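Local coordinates for alkylhydroperoxidase AhpD core: uncharacterized peroxidase-related protein (Ralstonia eutropha, PDB 2PRR) that is of unknown function but belongs to the carboxymuconolactone decarboxylase family, has an AhpD-like core, and is probably an oxidoreductase related to peroxidases, at residues F37-N40 with V41-T44; D185-F188 with L189-R192; H139-N142 with E143-E147. All blocks are in the same frame, centred on the assembly; numbering follows the deposited sequence.

Interaction 1 of 3, residues F37-N40 with V41-T44; sequences FVPN and VFLT
The first turn of the short helix 40-45, together with the extended residues that lead into it from helix 22-35, brings Val38, Pro39 and Asn40 against Phe42, Leu43 and Thr44 in an all-helical AhpD-like fold. The turn is started by the backbone: Phe42 N donates to Pro39 O over 3.3 Å, approaching from above the carbonyl plane. That same oxygen faces the CD2 edge of the Phe42 ring. Next to it the proline and phenylalanine side chains run alongside each other in the same direction, with Pro39 CB 3.9 Å from Phe42 CD2 and the rest of the pyrrolidine flanking CD2 and CE2. Val31 of helix 22-35 touches both, and Phe56 of helix 49-63 stacks on the Phe42 ring, so the pair joins the turn to two neighbouring helices. Val38 meets Leu43 nearly at a right angle. One branch does the work: Val38 CG1 stands anti to its own backbone N (chi1 178°) and comes within 3.7 Å of Leu43 CG, while also reaching Phe42 CB at 3.9 Å. The amide end of Asn40 serves a different part of the chain, as its ND2 donates to Arg182 O, and Asn184 receives the Asn40 N-H on OD1; the turn is thereby tied to the segment that precedes helix 185-189. The carbonyl of Asn40 carries two bonds. Thr44 N supplies the regular helical one at 2.9 Å, and a chi1 of 56° sets the threonine hydroxyl between its backbone N and carbonyl carbon, from where Thr44 OG1 donates to Asn40 O, also at 2.9 Å, tilted 31° from the carbonyl plane.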
ATOM      1  N   PHE D  37       6.444 -37.384 -15.588  1.00 43.89           N
ATOM      2  CA  PHE D  37       5.510 -37.168 -14.511  1.00 42.22           C
ATOM      3  C   PHE D  37       4.490 -36.189 -15.028  1.00 40.67           C
ATOM      4  O   PHE D  37       4.738 -35.475 -15.999  1.00 39.54           O
ATOM      5  CB  PHE D  37       6.222 -36.606 -13.255  1.00 42.62           C
ATOM      6  CG  PHE D  37       6.696 -35.177 -13.397  1.00 40.69           C
ATOM      7  CD1 PHE D  37       7.857 -34.884 -14.096  1.00 45.98           C
ATOM      8  CD2 PHE D  37       5.993 -34.132 -12.817  1.00 40.66           C
ATOM      9  CE1 PHE D  37       8.300 -33.575 -14.230  1.00 41.85           C
ATOM     10  CE2 PHE D  37       6.435 -32.830 -12.946  1.00 39.08           C
ATOM     11  CZ  PHE D  37       7.590 -32.552 -13.654  1.00 39.53           C
ATOM     12  N   VAL D  38       3.343 -36.149 -14.372  1.00 40.73           N
ATOM     13  CA  VAL D  38       2.300 -35.243 -14.776  1.00 40.29           C
ATOM     14  C   VAL D  38       2.302 -34.052 -13.846  1.00 37.63           C
ATOM     15  O   VAL D  38       1.997 -34.202 -12.659  1.00 36.86           O
ATOM     16  CB  VAL D  38       0.902 -35.895 -14.748  1.00 40.47           C
ATOM     17  CG1 VAL D  38      -0.176 -34.843 -15.144  1.00 42.28           C
ATOM     18  CG2 VAL D  38       0.854 -37.113 -15.700  1.00 39.45           C
ATOM     19  N   PRO D  39       2.677 -32.875 -14.371  1.00 36.65           N
ATOM     20  CA  PRO D  39       2.581 -31.662 -13.575  1.00 35.78           C
ATOM     21  C   PRO D  39       1.201 -31.587 -12.967  1.00 34.88           C
ATOM     22  O   PRO D  39       0.214 -31.903 -13.617  1.00 34.08           O
ATOM     23  CB  PRO D  39       2.781 -30.563 -14.597  1.00 35.42           C
ATOM     24  CG  PRO D  39       3.688 -31.192 -15.599  1.00 37.99           C
ATOM     25  CD  PRO D  39       3.258 -32.608 -15.693  1.00 35.27           C
ATOM     26  N   ASN D  40       1.125 -31.156 -11.721  1.00 35.89           N
ATOM     27  CA  ASN D  40      -0.144 -31.172 -11.004  1.00 34.28           C
ATOM     28  C   ASN D  40      -1.225 -30.244 -11.527  1.00 32.86           C
ATOM     29  O   ASN D  40      -2.395 -30.457 -11.244  1.00 33.89           O
ATOM     30  CB  ASN D  40       0.104 -31.010  -9.494  1.00 33.43           C
ATOM     31  CG  ASN D  40       0.846 -32.212  -8.899  1.00 34.67           C
ATOM     32  OD1 ASN D  40       0.784 -33.344  -9.437  1.00 30.46           O
ATOM     33  ND2 ASN D  40       1.573 -31.975  -7.806  1.00 23.05           N
ATOM     34  N   VAL D  41      -0.862 -29.256 -12.330  1.00 33.87           N
ATOM     35  CA  VAL D  41      -1.856 -28.318 -12.877  1.00 34.05           C
ATOM     36  C   VAL D  41      -2.864 -29.099 -13.755  1.00 34.35           C
ATOM     37  O   VAL D  41      -4.056 -28.786 -13.752  1.00 33.13           O
ATOM     38  CB  VAL D  41      -1.174 -27.153 -13.697  1.00 34.89           C
ATOM     39  CG1 VAL D  41      -0.443 -27.697 -14.952  1.00 31.84           C
ATOM     40  CG2 VAL D  41      -2.181 -26.037 -14.094  1.00 33.43           C
ATOM     41  N   PHE D  42      -2.390 -30.113 -14.493  1.00 34.26           N
ATOM     42  CA  PHE D  42      -3.279 -30.899 -15.354  1.00 34.13           C
ATOM     43  C   PHE D  42      -4.283 -31.724 -14.552  1.00 34.44           C
ATOM     44  O   PHE D  42      -5.456 -31.779 -14.881  1.00 35.34           O
ATOM     45  CB  PHE D  42      -2.490 -31.876 -16.255  1.00 35.08           C
ATOM     46  CG  PHE D  42      -1.602 -31.209 -17.271  1.00 35.78           C
ATOM     47  CD1 PHE D  42      -2.099 -30.824 -18.502  1.00 35.88           C
ATOM     48  CD2 PHE D  42      -0.250 -30.986 -17.002  1.00 41.39           C
ATOM     49  CE1 PHE D  42      -1.259 -30.207 -19.448  1.00 37.99           C
ATOM     50  CE2 PHE D  42       0.582 -30.361 -17.938  1.00 38.45           C
ATOM     51  CZ  PHE D  42       0.072 -29.978 -19.155  1.00 36.02           C
ATOM     52  N   LEU D  43      -3.807 -32.375 -13.502  1.00 34.23           N
ATOM     53  CA  LEU D  43      -4.640 -33.241 -12.708  1.00 34.11           C
ATOM     54  C   LEU D  43      -5.611 -32.474 -11.842  1.00 34.38           C
ATOM     55  O   LEU D  43      -6.740 -32.914 -11.652  1.00 35.27           O
ATOM     56  CB  LEU D  43      -3.754 -34.121 -11.836  1.00 36.20           C
ATOM     57  CG  LEU D  43      -2.835 -35.054 -12.638  1.00 38.69           C
ATOM     58  CD1 LEU D  43      -1.679 -35.519 -11.762  1.00 41.42           C
ATOM     59  CD2 LEU D  43      -3.634 -36.225 -13.231  1.00 37.54           C
ATOM     60  N   THR D  44      -5.182 -31.334 -11.313  1.00 33.62           N
ATOM     61  CA  THR D  44      -6.055 -30.540 -10.439  1.00 33.02           C
ATOM     62  C   THR D  44      -7.156 -29.838 -11.212  1.00 32.72           C
ATOM     63  O   THR D  44      -8.312 -29.806 -10.767  1.00 32.64           O
ATOM     64  CB  THR D  44      -5.246 -29.514  -9.581  1.00 32.06           C
ATOM     65  OG1 THR D  44      -4.462 -28.666 -10.432  1.00 31.79           O
ATOM     66  CG2 THR D  44      -4.332 -30.246  -8.626  1.00 32.49           C
TER

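Interaction 2 of 3, residues D185-F188 with L189-R192; sequences DEFF and LMGR
Phe187 and Met190, a selenomethionine in this crystal, run alongside each other, their side chains heading in the same direction. The selenium is 4.1 Å from Phe187 CD1 and 5.3 Å from the ring centroid, in a direction 71° off the ring normal, so this Met-aromatic contact is oblique. Met190 is straight through chi1 and chi2 and bends only at chi3 (-60°), which turns its methyl back along the helix until CE is 3.9 Å from Glu186 CB. Its backbone N donates to Glu186 O at 3.2 Å, in the carbonyl plane. These contacts lie at the end of the short, weakly bonded helix 185-189, after which a type II beta turn from Leu189 to Arg192 takes the chain away, with Gly191 at a positive phi. Arg192, extended from CG to NE, reaches back over that turn: NE donates to Phe188 O at 2.7 Å, almost in line with the carbonyl (C=O...N angle 170°), and the oxygen meets the guanidinium edge-on. The outer nitrogens have other work, NH1 forming a salt bridge with Asp109. Beyond the guanidinium lies a neighbouring subunit, whose Phe188 packs on Arg192.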
ATOM      1  N   ASP D 185       7.552 -32.376  -6.929  1.00 36.17           N
ATOM      2  CA  ASP D 185       8.889 -32.450  -6.350  1.00 36.83           C
ATOM      3  C   ASP D 185       9.974 -32.266  -7.386  1.00 35.89           C
ATOM      4  O   ASP D 185      11.018 -31.700  -7.105  1.00 35.71           O
ATOM      5  CB  ASP D 185       9.105 -33.817  -5.665  1.00 39.32           C
ATOM      6  CG  ASP D 185       8.333 -33.977  -4.352  1.00 41.77           C
ATOM      7  OD1 ASP D 185       7.591 -33.056  -3.933  1.00 42.38           O
ATOM      8  OD2 ASP D 185       8.483 -35.057  -3.739  1.00 43.23           O
ATOM      9  N   GLU D 186       9.716 -32.757  -8.583  1.00 37.31           N
ATOM     10  CA  GLU D 186      10.686 -32.730  -9.654  1.00 38.12           C
ATOM     11  C   GLU D 186      11.055 -31.319 -10.091  1.00 38.97           C
ATOM     12  O   GLU D 186      12.190 -31.081 -10.501  1.00 40.94           O
ATOM     13  CB  GLU D 186      10.178 -33.494 -10.876  1.00 39.59           C
ATOM     14  CG  GLU D 186       9.946 -34.990 -10.678  1.00 38.84           C
ATOM     15  CD  GLU D 186       8.645 -35.319  -9.979  1.00 42.08           C
ATOM     16  OE1 GLU D 186       7.995 -34.411  -9.398  1.00 46.18           O
ATOM     17  OE2 GLU D 186       8.277 -36.499 -10.004  1.00 45.29           O
ATOM     18  N   PHE D 187      10.108 -30.391 -10.028  1.00 37.96           N
ATOM     19  CA  PHE D 187      10.390 -29.013 -10.433  1.00 38.03           C
ATOM     20  C   PHE D 187      11.452 -28.311  -9.585  1.00 38.27           C
ATOM     21  O   PHE D 187      12.244 -27.540 -10.129  1.00 40.00           O
ATOM     22  CB  PHE D 187       9.122 -28.148 -10.413  1.00 37.23           C
ATOM     23  CG  PHE D 187       8.115 -28.500 -11.473  1.00 36.63           C
ATOM     24  CD1 PHE D 187       8.484 -28.544 -12.817  1.00 30.02           C
ATOM     25  CD2 PHE D 187       6.782 -28.689 -11.141  1.00 32.89           C
ATOM     26  CE1 PHE D 187       7.568 -28.830 -13.790  1.00 35.10           C
ATOM     27  CE2 PHE D 187       5.855 -28.982 -12.115  1.00 37.12           C
ATOM     28  CZ  PHE D 187       6.255 -29.063 -13.452  1.00 37.42           C
ATOM     29  N   PHE D 188      11.447 -28.572  -8.270  1.00 38.54           N
ATOM     30  CA  PHE D 188      12.349 -27.908  -7.307  1.00 36.64           C
ATOM     31  C   PHE D 188      13.830 -28.103  -7.648  1.00 37.75           C
ATOM     32  O   PHE D 188      14.624 -27.193  -7.503  1.00 37.23           O
ATOM     33  CB  PHE D 188      12.084 -28.389  -5.871  1.00 34.09           C
ATOM     34  CG  PHE D 188      10.796 -27.863  -5.228  1.00 24.74           C
ATOM     35  CD1 PHE D 188       9.586 -28.450  -5.481  1.00 28.14           C
ATOM     36  CD2 PHE D 188      10.838 -26.855  -4.274  1.00 34.19           C
ATOM     37  CE1 PHE D 188       8.414 -28.013  -4.856  1.00 26.60           C
ATOM     38  CE2 PHE D 188       9.668 -26.394  -3.631  1.00 22.85           C
ATOM     39  CZ  PHE D 188       8.465 -26.961  -3.915  1.00 31.72           C
ATOM     40  N   LEU D 189      14.183 -29.279  -8.144  1.00 39.54           N
ATOM     41  CA  LEU D 189      15.572 -29.617  -8.470  1.00 41.43           C
ATOM     42  C   LEU D 189      15.948 -29.520  -9.968  1.00 40.62           C
ATOM     43  O   LEU D 189      17.120 -29.396 -10.314  1.00 40.04           O
ATOM     44  CB  LEU D 189      15.837 -31.037  -7.944  1.00 40.22           C
ATOM     45  CG  LEU D 189      17.236 -31.642  -8.016  1.00 43.59           C
ATOM     46  CD1 LEU D 189      18.349 -30.700  -7.528  1.00 47.06           C
ATOM     47  CD2 LEU D 189      17.220 -32.927  -7.192  1.00 44.56           C
HETATM   48  N   MSE D 190      14.948 -29.580 -10.833  1.00 40.75           N
HETATM   49  CA  MSE D 190      15.119 -29.541 -12.286  1.00 42.39           C
HETATM   50  C   MSE D 190      15.747 -28.257 -12.828  1.00 42.27           C
HETATM   51  O   MSE D 190      15.279 -27.160 -12.530  1.00 42.68           O
HETATM   52  CB  MSE D 190      13.743 -29.735 -12.905  1.00 43.29           C
HETATM   53  CG  MSE D 190      13.644 -29.683 -14.398  1.00 42.42           C
HETATM   54 SE   MSE D 190      11.781 -29.914 -14.851  0.75 45.84          SE
HETATM   55  CE  MSE D 190      11.453 -31.649 -14.077  1.00 43.25           C
ATOM     56  N   GLY D 191      16.795 -28.404 -13.641  1.00 41.64           N
ATOM     57  CA  GLY D 191      17.511 -27.257 -14.221  1.00 43.03           C
ATOM     58  C   GLY D 191      18.584 -26.579 -13.359  1.00 43.24           C
ATOM     59  O   GLY D 191      19.223 -25.615 -13.797  1.00 43.08           O
ATOM     60  N   ARG D 192      18.794 -27.073 -12.143  1.00 44.84           N
ATOM     61  CA  ARG D 192      19.784 -26.505 -11.237  1.00 46.69           C
ATOM     62  C   ARG D 192      21.209 -27.036 -11.489  1.00 50.00           C
ATOM     63  O   ARG D 192      22.188 -26.417 -11.075  1.00 49.34           O
ATOM     64  CB  ARG D 192      19.359 -26.735  -9.791  1.00 45.79           C
ATOM     65  CG  ARG D 192      18.009 -26.149  -9.471  1.00 40.46           C
ATOM     66  CD  ARG D 192      17.775 -26.116  -7.975  1.00 45.18           C
ATOM     67  NE  ARG D 192      16.603 -25.324  -7.597  1.00 38.70           N
ATOM     68  CZ  ARG D 192      16.554 -23.989  -7.598  1.00 44.62           C
ATOM     69  NH1 ARG D 192      17.610 -23.267  -7.962  1.00 45.62           N
ATOM     70  NH2 ARG D 192      15.434 -23.372  -7.228  1.00 43.01           N
TER

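Interaction 3 of 3, residues H139-N142 with E143-E147; sequences HEVN and EADFE
Asn142 and Asp145 form a capping box at the start of helix 143-151, with Asn142 as N-cap. From Asn142 CB the chain turns at chi1 58°, which stands CG between its own backbone N and carbonyl carbon and 3.7 Å from Asp145 OD2. This folds the amide over the helix start, where OD1 accepts from Asp145 N at 3.1 Å, nearly along the C=O axis. Asp145 N also donates to Asn142 O at 3.2 Å, from above that carbonyl plane. Ala144 CB borders Asn142 OD1, 3.7 Å away. The reciprocal bond runs from Asn142 N to Asp145 OD2 over 3.0 Å and is close to straight, 166° at the hydrogen, although it meets the carboxylate from above its plane. The two side chains cross at about a right angle, yet their amide and carboxylate planes are only 29° apart. This brings the acceptors Asn142 OD1 and Asp145 OD2 within 2.9 Å of each other, a proximity probably eased by the Asp145 N-H and by Lys133 of helix 122-137, which forms a salt bridge with OD2. Arg11 of a neighbouring subunit makes a cation-pi contact with Phe146, whose CE2 packs 3.8 Å from Val141 CG1.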
ATOM      1  N   HIS D 139      -4.321  -0.560 -15.398  1.00 26.56           N
ATOM      2  CA  HIS D 139      -5.116   0.621 -15.682  1.00 25.27           C
ATOM      3  C   HIS D 139      -4.262   1.859 -15.914  1.00 27.55           C
ATOM      4  O   HIS D 139      -4.766   2.859 -16.408  1.00 30.48           O
ATOM      5  CB  HIS D 139      -6.087   0.899 -14.553  1.00 27.97           C
ATOM      6  CG  HIS D 139      -5.439   1.391 -13.310  1.00 19.27           C
ATOM      7  ND1 HIS D 139      -4.657   0.586 -12.516  1.00 25.77           N
ATOM      8  CD2 HIS D 139      -5.487   2.597 -12.699  1.00 28.47           C
ATOM      9  CE1 HIS D 139      -4.235   1.284 -11.475  1.00 27.77           C
ATOM     10  NE2 HIS D 139      -4.730   2.503 -11.564  1.00 20.10           N
ATOM     11  N   GLU D 140      -2.983   1.799 -15.554  1.00 28.80           N
ATOM     12  CA  GLU D 140      -2.082   2.924 -15.713  1.00 30.16           C
ATOM     13  C   GLU D 140      -1.233   2.829 -16.950  1.00 28.67           C
ATOM     14  O   GLU D 140      -0.490   3.751 -17.248  1.00 30.75           O
ATOM     15  CB  GLU D 140      -1.200   3.089 -14.468  1.00 31.03           C
ATOM     16  CG  GLU D 140      -1.907   3.765 -13.288  1.00 34.71           C
ATOM     17  CD  GLU D 140      -1.008   3.918 -12.058  1.00 34.02           C
ATOM     18  OE1 GLU D 140       0.118   3.381 -12.059  1.00 51.21           O
ATOM     19  OE2 GLU D 140      -1.429   4.560 -11.070  1.00 49.60           O
ATOM     20  N   VAL D 141      -1.351   1.729 -17.688  1.00 29.53           N
ATOM     21  CA  VAL D 141      -0.566   1.551 -18.887  1.00 29.51           C
ATOM     22  C   VAL D 141      -0.880   2.642 -19.895  1.00 30.29           C
ATOM     23  O   VAL D 141      -2.034   2.843 -20.243  1.00 30.73           O
ATOM     24  CB  VAL D 141      -0.835   0.195 -19.541  1.00 29.17           C
ATOM     25  CG1 VAL D 141      -0.201   0.140 -20.885  1.00 29.52           C
ATOM     26  CG2 VAL D 141      -0.320  -0.920 -18.664  1.00 31.59           C
ATOM     27  N   ASN D 142       0.165   3.309 -20.380  1.00 32.42           N
ATOM     28  CA  ASN D 142       0.059   4.416 -21.345  1.00 32.60           C
ATOM     29  C   ASN D 142       1.028   4.243 -22.545  1.00 32.65           C
ATOM     30  O   ASN D 142       1.716   3.224 -22.652  1.00 28.06           O
ATOM     31  CB  ASN D 142       0.315   5.733 -20.613  1.00 34.33           C
ATOM     32  CG  ASN D 142       1.650   5.767 -19.938  1.00 35.08           C
ATOM     33  OD1 ASN D 142       2.552   5.009 -20.254  1.00 34.54           O
ATOM     34  ND2 ASN D 142       1.782   6.640 -18.992  1.00 33.92           N
ATOM     35  N   GLU D 143       1.074   5.241 -23.425  1.00 33.75           N
ATOM     36  CA  GLU D 143       1.936   5.179 -24.620  1.00 36.85           C
ATOM     37  C   GLU D 143       3.439   5.179 -24.326  1.00 35.05           C
ATOM     38  O   GLU D 143       4.229   4.589 -25.088  1.00 32.17           O
ATOM     39  CB  GLU D 143       1.579   6.305 -25.609  1.00 38.06           C
ATOM     40  CG  GLU D 143       0.176   6.149 -26.209  1.00 44.45           C
ATOM     41  CD  GLU D 143       0.011   4.880 -27.047  1.00 50.22           C
ATOM     42  OE1 GLU D 143       0.871   4.627 -27.931  1.00 47.99           O
ATOM     43  OE2 GLU D 143      -0.983   4.145 -26.813  1.00 45.77           O
ATOM     44  N   ALA D 144       3.817   5.824 -23.216  1.00 33.44           N
ATOM     45  CA  ALA D 144       5.208   5.879 -22.802  1.00 32.42           C
ATOM     46  C   ALA D 144       5.704   4.488 -22.412  1.00 32.32           C
ATOM     47  O   ALA D 144       6.892   4.191 -22.571  1.00 34.71           O
ATOM     48  CB  ALA D 144       5.399   6.865 -21.668  1.00 34.06           C
ATOM     49  N   ASP D 145       4.814   3.620 -21.945  1.00 31.03           N
ATOM     50  CA  ASP D 145       5.228   2.255 -21.588  1.00 31.77           C
ATOM     51  C   ASP D 145       5.538   1.483 -22.869  1.00 32.06           C
ATOM     52  O   ASP D 145       6.454   0.662 -22.892  1.00 33.55           O
ATOM     53  CB  ASP D 145       4.164   1.533 -20.748  1.00 29.45           C
ATOM     54  CG  ASP D 145       3.839   2.271 -19.425  1.00 32.42           C
ATOM     55  OD1 ASP D 145       4.742   2.798 -18.737  1.00 39.51           O
ATOM     56  OD2 ASP D 145       2.653   2.318 -19.067  1.00 22.45           O
ATOM     57  N   PHE D 146       4.781   1.740 -23.932  1.00 31.96           N
ATOM     58  CA  PHE D 146       5.051   1.078 -25.202  1.00 33.03           C
ATOM     59  C   PHE D 146       6.333   1.641 -25.812  1.00 33.70           C
ATOM     60  O   PHE D 146       7.144   0.860 -26.311  1.00 34.42           O
ATOM     61  CB  PHE D 146       3.856   1.163 -26.147  1.00 33.88           C
ATOM     62  CG  PHE D 146       2.660   0.357 -25.687  1.00 34.78           C
ATOM     63  CD1 PHE D 146       2.616  -1.017 -25.886  1.00 33.55           C
ATOM     64  CD2 PHE D 146       1.584   0.976 -25.043  1.00 32.83           C
ATOM     65  CE1 PHE D 146       1.519  -1.762 -25.445  1.00 31.11           C
ATOM     66  CE2 PHE D 146       0.489   0.234 -24.605  1.00 28.03           C
ATOM     67  CZ  PHE D 146       0.460  -1.135 -24.808  1.00 34.20           C
ATOM     68  N   GLU D 147       6.517   2.969 -25.759  1.00 35.29           N
ATOM     69  CA  GLU D 147       7.757   3.639 -26.237  1.00 38.43           C
ATOM     70  C   GLU D 147       9.007   3.053 -25.598  1.00 37.47           C
ATOM     71  O   GLU D 147       9.986   2.755 -26.288  1.00 39.33           O
ATOM     72  CB  GLU D 147       7.752   5.148 -25.950  1.00 38.68           C
ATOM     73  CG  GLU D 147       6.910   6.006 -26.927  1.00 48.44           C
ATOM     74  CD  GLU D 147       6.703   7.467 -26.467  1.00 46.98           C
ATOM     75  OE1 GLU D 147       7.714   8.155 -26.193  1.00 63.50           O
ATOM     76  OE2 GLU D 147       5.527   7.922 -26.405  1.00 56.08           O
TER

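How the interactions relate
Interactions 1 and 2 are neighbours, whereas interaction 3 lies across the chain's centre, its nearest atoms about 26 Å and 29 Å away. The first two are partly buried and touch: Phe37 sets its ring edge-to-face with Phe187, and Phe37 CE1 packs 3.7 Å from Met190 CE, joining the lead-in to helix 40-45 with helix 185-189. Interaction 3 is a surface contact between the loop after helix 122-137 and the first turn of helix 143-151. Interactions 1 and 3 both open a helix, the former with apolar side-chain packing alongside backbone bonds and a threonine hydroxyl, the latter with a capping box, while interaction 2 lies where one gives way to a turn. Interactions 2 and 3 also meet other subunits.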